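Local coordinates for protein putative glycosyl hydrolase (Bacteroides thetaiotaomicron VPI-5482, PDB 3K11) that is probably a hydrolase of the glycoside hydrolase family 88 type, though its substrate has not been established, at residues D37-Y42 / P402-G407. Sequence-based numbering, arbitrary orientation.
Sequences DRVFAY and PVLWAG
Val39 lays both of its methyls against helix 400-416, CG1 on Leu404 and CG2 on Val403. With CG1 anti to the backbone N (chi1 173°), the fork of the valine splits between two neighbouring residues: CG1 comes 4.0 Å from CD2 of Leu404, while CG2 meets CG1 of Val403 at 4.2 Å. The bond from CA to CB of Leu404 points to the side of helix 29-45, but the end of its chain brings CD2 to CB and CG1 of Val39; the same methyl is 4.2 Å from the backbone N of Phe40, whose CB is slightly farther. The backbones come nearest at Val39 and Leu404 (CA to CA 7.4 Å), where a compact beta-branched valine faces a longer leucine, with Val403 alongside. The two helix segments run roughly antiparallel, at 144°, their axes approaching to 10.0 Å at the nearest point. Around them, Ile365 also touches Val39, Ala330, Trp358 and Val361 pack on Val403, and the ring of Phe40 meets Tyr103 edge-to-face. The contact joins segments 360 residues apart, within the helical body expected of a six-hairpin glycosidase. Since no hydrogen bond or charge pair crosses between the segments, their association rests on dispersion and on burial of hydrocarbon.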
# COMPACT_ATOMS: atom_id res chain seq x y z
N ASP A 37 -34.60 3.62 10.85
CA ASP A 37 -35.93 4.26 10.84
C ASP A 37 -35.86 5.69 10.28
O ASP A 37 -36.77 6.12 9.58
CB ASP A 37 -36.51 4.28 12.25
CG ASP A 37 -37.20 2.97 12.66
OD1 ASP A 37 -37.51 2.12 11.80
OD2 ASP A 37 -37.45 2.85 13.90
N ARG A 38 -34.77 6.40 10.55
CA ARG A 38 -34.57 7.75 10.00
C ARG A 38 -34.40 7.72 8.49
O ARG A 38 -34.99 8.53 7.76
CB ARG A 38 -33.41 8.47 10.70
CG ARG A 38 -33.31 9.93 10.32
CD ARG A 38 -32.44 10.74 11.28
NE ARG A 38 -31.02 10.43 11.16
CZ ARG A 38 -30.35 9.58 11.94
NH1 ARG A 38 -30.95 8.90 12.91
NH2 ARG A 38 -29.06 9.38 11.72
N VAL A 39 -33.63 6.75 8.00
CA VAL A 39 -33.46 6.57 6.56
C VAL A 39 -34.81 6.16 5.95
O VAL A 39 -35.22 6.69 4.91
CB VAL A 39 -32.39 5.50 6.23
CG1 VAL A 39 -32.39 5.25 4.74
CG2 VAL A 39 -30.98 5.92 6.76
N PHE A 40 -35.49 5.22 6.58
CA PHE A 40 -36.76 4.73 6.07
C PHE A 40 -37.79 5.86 5.97
O PHE A 40 -38.49 5.99 4.96
CB PHE A 40 -37.30 3.61 6.97
CG PHE A 40 -38.64 3.10 6.54
CD1 PHE A 40 -38.78 2.46 5.34
CD2 PHE A 40 -39.77 3.30 7.33
CE1 PHE A 40 -40.00 2.00 4.90
CE2 PHE A 40 -41.00 2.85 6.90
CZ PHE A 40 -41.11 2.17 5.68
N ALA A 41 -37.89 6.68 7.00
CA ALA A 41 -38.90 7.76 6.99
C ALA A 41 -38.60 8.70 5.83
O ALA A 41 -39.49 9.17 5.12
CB ALA A 41 -38.91 8.52 8.31
N TYR A 42 -37.33 8.98 5.63
CA TYR A 42 -36.94 9.86 4.55
C TYR A 42 -37.29 9.29 3.17
O TYR A 42 -37.90 9.96 2.37
CB TYR A 42 -35.43 10.13 4.64
CG TYR A 42 -34.92 10.94 3.47
CD1 TYR A 42 -35.33 12.24 3.26
CD2 TYR A 42 -34.01 10.40 2.60
CE1 TYR A 42 -34.86 12.96 2.18
CE2 TYR A 42 -33.54 11.12 1.52
CZ TYR A 42 -33.96 12.39 1.31
OH TYR A 42 -33.46 13.07 0.21
N PRO A 402 -28.41 -0.56 0.73
CA PRO A 402 -27.35 -1.13 1.54
C PRO A 402 -27.31 -0.71 3.00
O PRO A 402 -27.09 -1.54 3.85
CB PRO A 402 -26.10 -0.74 0.79
CG PRO A 402 -26.51 -0.66 -0.64
CD PRO A 402 -27.92 -0.04 -0.55
N VAL A 403 -27.56 0.56 3.31
CA VAL A 403 -27.59 1.00 4.69
C VAL A 403 -28.72 0.31 5.41
O VAL A 403 -28.57 -0.12 6.56
CB VAL A 403 -27.67 2.55 4.75
CG1 VAL A 403 -28.04 3.02 6.17
CG2 VAL A 403 -26.32 3.15 4.26
N LEU A 404 -29.89 0.27 4.78
CA LEU A 404 -31.04 -0.38 5.41
C LEU A 404 -30.79 -1.86 5.67
O LEU A 404 -31.12 -2.39 6.74
CB LEU A 404 -32.31 -0.23 4.54
CG LEU A 404 -32.91 1.20 4.44
CD1 LEU A 404 -33.91 1.32 3.25
CD2 LEU A 404 -33.62 1.58 5.78
N TRP A 405 -30.22 -2.52 4.68
CA TRP A 405 -29.98 -3.96 4.74
C TRP A 405 -28.90 -4.26 5.78
O TRP A 405 -29.06 -5.15 6.60
CB TRP A 405 -29.53 -4.47 3.36
CG TRP A 405 -29.97 -5.86 3.01
CD1 TRP A 405 -30.41 -6.84 3.84
CD2 TRP A 405 -29.97 -6.43 1.70
NE1 TRP A 405 -30.69 -7.97 3.14
CE2 TRP A 405 -30.41 -7.76 1.82
CE3 TRP A 405 -29.65 -5.94 0.43
CZ2 TRP A 405 -30.50 -8.60 0.73
CZ3 TRP A 405 -29.76 -6.76 -0.64
CH2 TRP A 405 -30.15 -8.09 -0.49
N ALA A 406 -27.83 -3.47 5.77
CA ALA A 406 -26.79 -3.61 6.80
C ALA A 406 -27.32 -3.44 8.24
O ALA A 406 -26.98 -4.20 9.16
CB ALA A 406 -25.63 -2.65 6.48
N GLY A 407 -28.14 -2.42 8.42
CA GLY A 407 -28.75 -2.15 9.72
C GLY A 407 -29.61 -3.30 10.15
O GLY A 407 -29.52 -3.77 11.27